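Local coordinates for protein phenylalanine--tRNA ligase beta subunit (Pyrococcus horikoshii, PDB 2CXI) that forms, with the alpha subunit, the synthetase that attaches phenylalanine to its tRNA at the expense of ATP, represented here by the N-terminal part of the beta subunit, at residues F4-R13 with D115-Q124; M244-T252 with I273-K281. One frame throughout, in Å; residues are numbered along the deposited sequence.

Contact 1 of 2, residues F4-R13 with D115-Q124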
loop_
_atom_site.group_PDB
_atom_site.type_symbol
_atom_site.label_atom_id
_atom_site.label_comp_id
_atom_site.label_asym_id
_atom_site.label_seq_id
_atom_site.Cartn_x
_atom_site.Cartn_y
_atom_site.Cartn_z
ATOM N N PHE A 4 29.648 -35.483 0.261
ATOM C CA PHE A 4 28.193 -35.351 0.165
ATOM C C PHE A 4 27.647 -36.459 -0.691
ATOM O O PHE A 4 28.322 -36.941 -1.575
ATOM C CB PHE A 4 27.778 -33.984 -0.413
ATOM C CG PHE A 4 28.400 -33.668 -1.763
ATOM C CD1 PHE A 4 29.721 -33.257 -1.853
ATOM C CD2 PHE A 4 27.655 -33.766 -2.922
ATOM C CE1 PHE A 4 30.306 -32.962 -3.101
ATOM C CE2 PHE A 4 28.203 -33.443 -4.157
ATOM C CZ PHE A 4 29.522 -33.047 -4.241
ATOM N N ASP A 5 26.407 -36.834 -0.416
ATOM C CA ASP A 5 25.747 -37.884 -1.129
ATOM C C ASP A 5 24.911 -37.348 -2.281
ATOM O O ASP A 5 24.348 -36.249 -2.205
ATOM C CB ASP A 5 24.826 -38.630 -0.189
ATOM C CG ASP A 5 25.562 -39.311 0.940
ATOM O OD1 ASP A 5 26.798 -39.558 0.861
ATOM O OD2 ASP A 5 24.937 -39.692 1.929
ATOM N N VAL A 6 24.850 -38.134 -3.351
ATOM C CA VAL A 6 24.074 -37.806 -4.523
ATOM C C VAL A 6 23.457 -39.066 -5.141
ATOM O O VAL A 6 23.973 -40.208 -4.985
ATOM C CB VAL A 6 24.902 -37.075 -5.613
ATOM C CG1 VAL A 6 25.396 -35.671 -5.139
ATOM C CG2 VAL A 6 26.095 -37.912 -6.070
ATOM N N SER A 7 22.368 -38.844 -5.871
ATOM C CA SER A 7 21.754 -39.917 -6.603
ATOM C C SER A 7 22.255 -39.995 -8.027
ATOM O O SER A 7 22.329 -38.977 -8.719
ATOM C CB SER A 7 20.212 -39.818 -6.488
ATOM O OG SER A 7 19.583 -40.289 -7.638
ATOM N N LYS A 8 22.655 -41.204 -8.464
ATOM C CA LYS A 8 23.143 -41.385 -9.837
ATOM C C LYS A 8 22.121 -40.911 -10.864
ATOM O O LYS A 8 22.495 -40.274 -11.858
ATOM C CB LYS A 8 23.517 -42.847 -10.133
ATOM C CG LYS A 8 24.007 -43.113 -11.589
ATOM C CD LYS A 8 24.397 -44.638 -11.697
ATOM C CE LYS A 8 24.958 -45.015 -13.086
ATOM N NZ LYS A 8 23.916 -44.995 -14.197
ATOM N N SER A 9 20.848 -41.246 -10.656
ATOM C CA SER A 9 19.813 -40.852 -11.644
ATOM C C SER A 9 19.565 -39.318 -11.585
ATOM O O SER A 9 19.231 -38.699 -12.611
ATOM C CB SER A 9 18.506 -41.660 -11.450
ATOM O OG SER A 9 17.872 -41.286 -10.231
ATOM N N ASP A 10 19.752 -38.715 -10.414
ATOM C CA ASP A 10 19.621 -37.236 -10.305
ATOM C C ASP A 10 20.714 -36.581 -11.150
ATOM O O ASP A 10 20.432 -35.706 -11.952
ATOM C CB ASP A 10 19.672 -36.787 -8.851
ATOM C CG ASP A 10 19.391 -35.302 -8.664
ATOM O OD1 ASP A 10 18.500 -34.775 -9.349
ATOM O OD2 ASP A 10 19.987 -34.598 -7.807
ATOM N N LEU A 11 21.978 -37.023 -11.002
ATOM C CA LEU A 11 23.076 -36.498 -11.821
ATOM C C LEU A 11 22.822 -36.644 -13.317
ATOM O O LEU A 11 23.012 -35.684 -14.107
ATOM C CB LEU A 11 24.351 -37.279 -11.479
ATOM C CG LEU A 11 25.400 -36.880 -10.434
ATOM C CD1 LEU A 11 25.496 -35.464 -9.859
ATOM C CD2 LEU A 11 25.822 -38.004 -9.481
ATOM N N GLU A 12 22.382 -37.835 -13.722
ATOM C CA GLU A 12 22.134 -38.136 -15.123
ATOM C C GLU A 12 20.967 -37.326 -15.743
ATOM O O GLU A 12 21.083 -36.904 -16.895
ATOM C CB GLU A 12 21.975 -39.660 -15.329
ATOM C CG GLU A 12 23.324 -40.333 -15.011
ATOM C CD GLU A 12 23.339 -41.849 -15.041
ATOM O OE1 GLU A 12 22.264 -42.495 -14.910
ATOM O OE2 GLU A 12 24.472 -42.400 -15.211
ATOM N N ARG A 13 19.884 -37.108 -15.004
ATOM C CA ARG A 13 18.815 -36.204 -15.509
ATOM C C ARG A 13 19.345 -34.787 -15.670
ATOM O O ARG A 13 19.016 -34.125 -16.652
ATOM C CB ARG A 13 17.523 -36.270 -14.672
ATOM C CG ARG A 13 17.599 -35.798 -13.223
ATOM C CD ARG A 13 16.243 -35.440 -12.591
ATOM N NE ARG A 13 16.350 -35.197 -11.163
ATOM C CZ ARG A 13 15.306 -35.202 -10.333
ATOM N NH1 ARG A 13 14.072 -35.428 -10.797
ATOM N NH2 ARG A 13 15.484 -34.979 -9.040
ATOM N N ASP A 115 11.275 -32.989 -5.949
ATOM C CA ASP A 115 11.044 -34.396 -5.590
ATOM C C ASP A 115 12.025 -34.766 -4.520
ATOM O O ASP A 115 12.774 -33.891 -4.020
ATOM C CB ASP A 115 11.151 -35.332 -6.808
ATOM C CG ASP A 115 12.422 -35.087 -7.668
ATOM O OD1 ASP A 115 13.546 -34.972 -7.125
ATOM O OD2 ASP A 115 12.382 -35.033 -8.916
ATOM N N GLU A 116 12.043 -36.046 -4.137
ATOM C CA GLU A 116 12.912 -36.473 -3.043
ATOM C C GLU A 116 14.375 -36.101 -3.308
ATOM O O GLU A 116 15.046 -35.621 -2.416
ATOM C CB GLU A 116 12.818 -37.991 -2.780
ATOM C CG GLU A 116 11.591 -38.407 -1.947
ATOM C CD GLU A 116 11.433 -39.927 -1.828
ATOM O OE1 GLU A 116 12.467 -40.661 -1.987
ATOM O OE2 GLU A 116 10.276 -40.394 -1.573
ATOM N N ASP A 117 14.864 -36.380 -4.514
ATOM C CA ASP A 117 16.268 -36.095 -4.855
ATOM C C ASP A 117 16.600 -34.592 -4.830
ATOM O O ASP A 117 17.598 -34.187 -4.235
ATOM C CB ASP A 117 16.612 -36.663 -6.207
ATOM C CG ASP A 117 16.948 -38.179 -6.153
ATOM O OD1 ASP A 117 16.938 -38.789 -5.060
ATOM O OD2 ASP A 117 17.247 -38.818 -7.179
ATOM N N SER A 118 15.804 -33.785 -5.520
ATOM C CA SER A 118 16.076 -32.324 -5.551
ATOM C C SER A 118 15.912 -31.669 -4.189
ATOM O O SER A 118 16.723 -30.820 -3.792
ATOM C CB SER A 118 15.284 -31.600 -6.630
ATOM O OG SER A 118 13.899 -31.813 -6.538
ATOM N N LEU A 119 14.897 -32.075 -3.431
ATOM C CA LEU A 119 14.730 -31.513 -2.081
ATOM C C LEU A 119 15.875 -31.893 -1.135
ATOM O O LEU A 119 16.362 -31.084 -0.326
ATOM C CB LEU A 119 13.386 -31.980 -1.490
ATOM C CG LEU A 119 12.944 -31.371 -0.168
ATOM C CD1 LEU A 119 12.979 -29.801 -0.277
ATOM C CD2 LEU A 119 11.511 -31.965 0.147
ATOM N N SER A 120 16.326 -33.137 -1.231
ATOM C CA SER A 120 17.385 -33.555 -0.375
ATOM C C SER A 120 18.736 -32.878 -0.772
ATOM O O SER A 120 19.506 -32.505 0.105
ATOM C CB SER A 120 17.435 -35.099 -0.267
ATOM O OG SER A 120 18.572 -35.617 -0.885
ATOM N N GLN A 121 19.004 -32.697 -2.065
ATOM C CA GLN A 121 20.191 -31.959 -2.498
ATOM C C GLN A 121 20.213 -30.482 -1.979
ATOM O O GLN A 121 21.252 -29.953 -1.514
ATOM C CB GLN A 121 20.290 -31.974 -4.023
ATOM C CG GLN A 121 20.795 -33.294 -4.606
ATOM C CD GLN A 121 22.133 -33.690 -3.980
ATOM O OE1 GLN A 121 23.122 -32.955 -4.104
ATOM N NE2 GLN A 121 22.136 -34.781 -3.224
HETATM N N MSE A 122 19.074 -29.819 -2.106
HETATM C CA MSE A 122 18.944 -28.427 -1.661
HETATM C C MSE A 122 19.223 -28.340 -0.160
HETATM O O MSE A 122 20.000 -27.493 0.270
HETATM C CB MSE A 122 17.550 -27.912 -2.032
HETATM C CG MSE A 122 17.266 -26.429 -1.781
HETATM SE SE MSE A 122 15.298 -26.032 -2.125
HETATM C CE MSE A 122 15.019 -27.601 -3.220
ATOM N N ILE A 123 18.638 -29.241 0.636
ATOM C CA ILE A 123 18.910 -29.328 2.080
ATOM C C ILE A 123 20.370 -29.670 2.453
ATOM O O ILE A 123 20.953 -29.060 3.357
ATOM C CB ILE A 123 17.916 -30.327 2.782
ATOM C CG1 ILE A 123 16.466 -29.812 2.662
ATOM C CG2 ILE A 123 18.326 -30.588 4.240
ATOM C CD1 ILE A 123 15.367 -30.707 3.351
ATOM N N GLN A 124 20.949 -30.660 1.780
ATOM C CA GLN A 124 22.343 -31.027 2.042
ATOM C C GLN A 124 23.281 -29.842 1.682
ATOM O O GLN A 124 24.232 -29.555 2.415
ATOM C CB GLN A 124 22.711 -32.222 1.196
ATOM C CG GLN A 124 24.113 -32.692 1.392
ATOM C CD GLN A 124 24.387 -33.990 0.649
ATOM O OE1 GLN A 124 24.803 -34.978 1.254
ATOM N NE2 GLN A 124 24.209 -33.966 -0.668
#
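Two torsions set up the grip of Arg13 on Asp115: the arginine CG sits between its backbone N and carbonyl carbon (chi1 65°), as does CG of the aspartate (chi1 48°), and the extended arginine chain meets the carboxylate from the opposite direction. The two flat groups lie nearly coplanar, 12° apart, in an end-on, two-nitrogen salt bridge: Arg13 NH1 reaches Asp115 OD2 at 2.6 Å, and Arg13 NH2 takes the syn lone pair of Asp115 OD1 at 2.7 Å. The same guanidinium turns its NE side to Asp10, where NE and NH2 both donate to OD1, while Asp10 OD2 pairs with Arg257. Since Asp115 OD1 also accepts from Ser118 N, an alanine in place of this aspartate would probably leave Arg13 without its carboxylate mate and the first turn of helix 116-133 without its side-chain cap.

At the start of helix 8-15, Ser7 OG donates to Asp117 OD2 at 2.8 Å, meeting the carboxylate from above its plane, and caps that helix by accepting from Asp10 N. Along strand 3-7 the Gln124 amide clasps the main chain of Asp5: NE2 donates in plane to Asp5 O at 2.8 Å, and OE1 accepts from Asp5 N at 3.0 Å. Gln121, bent at its second torsion, also brings NE2 to Asp5 O, so two amides share one carbonyl. Asp115 N donates to Ser118 OG (2.9 Å), completing a capping box; this capped end of helix 116-133 is salt-bridged to helix 8-15, while its glutamines hold strand 3-7, an outer strand of the small antiparallel sheet.

Contact 2 of 2, residues M244-T252 with I273-K281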
loop_
_atom_site.group_PDB
_atom_site.type_symbol
_atom_site.label_atom_id
_atom_site.label_comp_id
_atom_site.label_asym_id
_atom_site.label_seq_id
_atom_site.Cartn_x
_atom_site.Cartn_y
_atom_site.Cartn_z
HETATM N N MSE A 244 26.510 -13.258 0.021
HETATM C CA MSE A 244 26.158 -13.170 -1.404
HETATM C C MSE A 244 26.700 -14.333 -2.225
HETATM O O MSE A 244 26.027 -14.837 -3.088
HETATM C CB MSE A 244 26.645 -11.852 -1.978
HETATM C CG MSE A 244 25.909 -10.689 -1.365
HETATM SE SE MSE A 244 24.309 -10.311 -2.385
HETATM C CE MSE A 244 25.162 -9.246 -3.873
ATOM N N LEU A 245 27.928 -14.738 -1.946
ATOM C CA LEU A 245 28.493 -15.935 -2.594
ATOM C C LEU A 245 27.591 -17.139 -2.358
ATOM O O LEU A 245 27.199 -17.815 -3.310
ATOM C CB LEU A 245 29.919 -16.205 -2.083
ATOM C CG LEU A 245 30.748 -17.238 -2.861
ATOM C CD1 LEU A 245 30.326 -18.704 -2.510
ATOM C CD2 LEU A 245 30.747 -16.932 -4.365
ATOM N N ALA A 246 27.243 -17.372 -1.085
ATOM C CA ALA A 246 26.417 -18.507 -0.688
ATOM C C ALA A 246 25.016 -18.444 -1.372
ATOM O O ALA A 246 24.478 -19.443 -1.901
ATOM C CB ALA A 246 26.269 -18.497 0.821
ATOM N N LEU A 247 24.444 -17.252 -1.414
ATOM C CA LEU A 247 23.141 -17.076 -2.079
ATOM C C LEU A 247 23.263 -17.408 -3.577
ATOM O O LEU A 247 22.396 -18.076 -4.162
ATOM C CB LEU A 247 22.701 -15.602 -1.929
ATOM C CG LEU A 247 21.351 -15.269 -2.585
ATOM C CD1 LEU A 247 20.190 -15.985 -1.759
ATOM C CD2 LEU A 247 21.135 -13.731 -2.667
ATOM N N ASN A 248 24.344 -16.930 -4.198
ATOM C CA ASN A 248 24.601 -17.182 -5.583
ATOM C C ASN A 248 24.711 -18.671 -5.875
ATOM O O ASN A 248 24.172 -19.141 -6.876
ATOM C CB ASN A 248 25.850 -16.444 -6.054
ATOM C CG ASN A 248 25.666 -14.877 -6.060
ATOM O OD1 ASN A 248 26.641 -14.112 -6.232
ATOM N ND2 ASN A 248 24.449 -14.440 -5.928
ATOM N N VAL A 249 25.449 -19.391 -5.027
ATOM C CA VAL A 249 25.540 -20.842 -5.156
ATOM C C VAL A 249 24.118 -21.488 -5.085
ATOM O O VAL A 249 23.750 -22.285 -5.944
ATOM C CB VAL A 249 26.532 -21.423 -4.098
ATOM C CG1 VAL A 249 26.396 -22.962 -3.993
ATOM C CG2 VAL A 249 27.989 -20.993 -4.439
HETATM N N MSE A 250 23.332 -21.126 -4.073
HETATM C CA MSE A 250 21.964 -21.678 -3.882
HETATM C C MSE A 250 21.080 -21.448 -5.103
HETATM O O MSE A 250 20.427 -22.377 -5.580
HETATM C CB MSE A 250 21.250 -21.067 -2.659
HETATM C CG MSE A 250 21.822 -21.431 -1.294
HETATM SE SE MSE A 250 21.784 -23.434 -0.912
HETATM C CE MSE A 250 20.080 -23.900 -1.625
ATOM N N VAL A 251 20.993 -20.199 -5.568
ATOM C CA VAL A 251 20.081 -19.901 -6.686
ATOM C C VAL A 251 20.536 -20.476 -8.039
ATOM O O VAL A 251 19.698 -20.833 -8.851
ATOM C CB VAL A 251 19.787 -18.351 -6.842
ATOM C CG1 VAL A 251 19.293 -17.749 -5.515
ATOM C CG2 VAL A 251 21.019 -17.577 -7.334
ATOM N N THR A 252 21.851 -20.531 -8.296
ATOM C CA THR A 252 22.314 -21.150 -9.527
ATOM C C THR A 252 22.154 -22.668 -9.493
ATOM O O THR A 252 21.889 -23.266 -10.528
ATOM C CB THR A 252 23.748 -20.727 -9.938
ATOM O OG1 THR A 252 24.683 -21.063 -8.906
ATOM C CG2 THR A 252 23.847 -19.156 -10.091
ATOM N N ILE A 273 19.929 -2.717 -1.560
ATOM C CA ILE A 273 20.631 -3.546 -2.572
ATOM C C ILE A 273 19.704 -4.530 -3.222
ATOM O O ILE A 273 18.805 -5.031 -2.580
ATOM C CB ILE A 273 21.830 -4.381 -1.951
ATOM C CG1 ILE A 273 21.348 -5.201 -0.732
ATOM C CG2 ILE A 273 23.027 -3.490 -1.643
ATOM C CD1 ILE A 273 22.347 -6.173 -0.153
ATOM N N GLU A 274 19.982 -4.903 -4.451
ATOM C CA GLU A 274 19.116 -5.825 -5.142
ATOM C C GLU A 274 19.824 -7.168 -5.152
ATOM O O GLU A 274 20.935 -7.278 -5.689
ATOM C CB GLU A 274 18.883 -5.345 -6.570
ATOM C CG GLU A 274 17.994 -6.274 -7.383
ATOM C CD GLU A 274 17.958 -5.954 -8.889
ATOM O OE1 GLU A 274 18.513 -4.903 -9.312
ATOM O OE2 GLU A 274 17.389 -6.779 -9.679
ATOM N N THR A 275 19.223 -8.192 -4.553
ATOM C CA THR A 275 19.891 -9.532 -4.537
ATOM C C THR A 275 19.009 -10.628 -5.181
ATOM O O THR A 275 17.783 -10.500 -5.136
ATOM C CB THR A 275 20.311 -9.951 -3.093
ATOM O OG1 THR A 275 19.156 -10.097 -2.295
ATOM C CG2 THR A 275 21.118 -8.856 -2.367
ATOM N N PRO A 276 19.576 -11.697 -5.778
ATOM C CA PRO A 276 21.021 -11.877 -5.994
ATOM C C PRO A 276 21.541 -10.997 -7.112
ATOM O O PRO A 276 20.785 -10.558 -8.002
ATOM C CB PRO A 276 21.137 -13.357 -6.439
ATOM C CG PRO A 276 19.800 -13.588 -7.228
ATOM C CD PRO A 276 18.782 -12.787 -6.403
ATOM N N ASP A 277 22.828 -10.740 -7.068
ATOM C CA ASP A 277 23.503 -10.073 -8.179
ATOM C C ASP A 277 24.386 -11.087 -8.865
ATOM O O ASP A 277 25.427 -11.456 -8.323
ATOM C CB ASP A 277 24.356 -8.953 -7.614
ATOM C CG ASP A 277 25.129 -8.176 -8.696
ATOM O OD1 ASP A 277 25.099 -8.515 -9.912
ATOM O OD2 ASP A 277 25.813 -7.201 -8.368
ATOM N N LEU A 278 23.994 -11.528 -10.062
ATOM C CA LEU A 278 24.746 -12.561 -10.751
ATOM C C LEU A 278 25.563 -11.998 -11.921
ATOM O O LEU A 278 25.912 -12.732 -12.837
ATOM C CB LEU A 278 23.807 -13.649 -11.221
ATOM C CG LEU A 278 23.118 -14.441 -10.092
ATOM C CD1 LEU A 278 22.221 -15.470 -10.767
ATOM C CD2 LEU A 278 24.106 -15.176 -9.162
ATOM N N THR A 279 25.865 -10.692 -11.876
ATOM C CA THR A 279 26.773 -10.086 -12.851
ATOM C C THR A 279 28.102 -10.876 -12.893
ATOM O O THR A 279 28.741 -11.063 -11.846
ATOM C CB THR A 279 27.090 -8.655 -12.393
ATOM O OG1 THR A 279 25.887 -7.894 -12.384
ATOM C CG2 THR A 279 28.015 -7.933 -13.388
ATOM N N PRO A 280 28.528 -11.321 -14.077
ATOM C CA PRO A 280 29.771 -12.097 -14.174
ATOM C C PRO A 280 30.918 -11.341 -13.534
ATOM O O PRO A 280 30.933 -10.105 -13.550
ATOM C CB PRO A 280 29.943 -12.324 -15.688
ATOM C CG PRO A 280 28.551 -12.175 -16.234
ATOM C CD PRO A 280 27.884 -11.149 -15.389
ATOM N N LYS A 281 31.824 -12.060 -12.893
ATOM C CA LYS A 281 33.031 -11.434 -12.382
ATOM C C LYS A 281 34.135 -11.385 -13.451
ATOM O O LYS A 281 34.088 -12.102 -14.460
ATOM C CB LYS A 281 33.492 -12.094 -11.116
ATOM C CG LYS A 281 32.465 -11.976 -9.977
ATOM C CD LYS A 281 32.833 -12.950 -8.874
ATOM C CE LYS A 281 31.965 -12.775 -7.641
ATOM N NZ LYS A 281 32.696 -13.351 -6.468
#
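Selenomethionine Met244, Leu278 and Pro276 contribute the most buried surface to this contact, in which a helix rests on a strand end and the loop that follows it. In one of its two modelled conformers Met244 is bent at its second and third torsions, which carries SE to 3.5 Å from Thr275 CG2, the side chains crossing at about a right angle. Its CE goes on to Asp277 CB, 3.8 Å away.

Leu278 slides past Asn248 and Thr252, running in the opposite direction to both. Its CD2 methyl lies against the side chain of Asn248, and its CD1 is 4.1 Å from Thr252 CG2. The hydroxyl of that threonine is turned back into the helix, where Thr252 OG1 donates to Asn248 O at 2.8 Å and leaves the methyl to meet the leucine.

Pro276, behind a cis peptide bond, occupies the middle. The Leu247 side chain crosses it at about a right angle, its CD2 3.8 Å from Pro276 CB, and Val251 CG2 lies 4.2 Å from Pro276 CG. Ile261 and Ala107, from two sheet strands, also touch the proline.

No hydrogen bond joins the segments. Asp277 OD1 accepts from Thr279 N at 3.0 Å in an Asx turn. What results is an apolar packing of helix 240-255, from the B3/4 region, on the end of strand 272-275, which pairs with strand 260-267, and the cis-proline loop after it.

Overall arrangement
From the N terminus, strand 3-7 and helix 8-15 come first, and contact 1 closes a loop of about a hundred residues when helix 116-133 returns to them, tying the small antiparallel sheet of the N-terminal region to the B3/4 part. The chain then runs through the large mixed sheet to helix 240-255. Contact 2 closes a far shorter loop, through strand 260-267, and joins that helix to the path leading toward the B5 region. The two are in series, neither nested nor crossed, with centres about 22 Å apart. They nevertheless touch: Met122 CG of helix 116-133 packs 3.8 Å from Met250 CE of helix 240-255, both residues being selenomethionines.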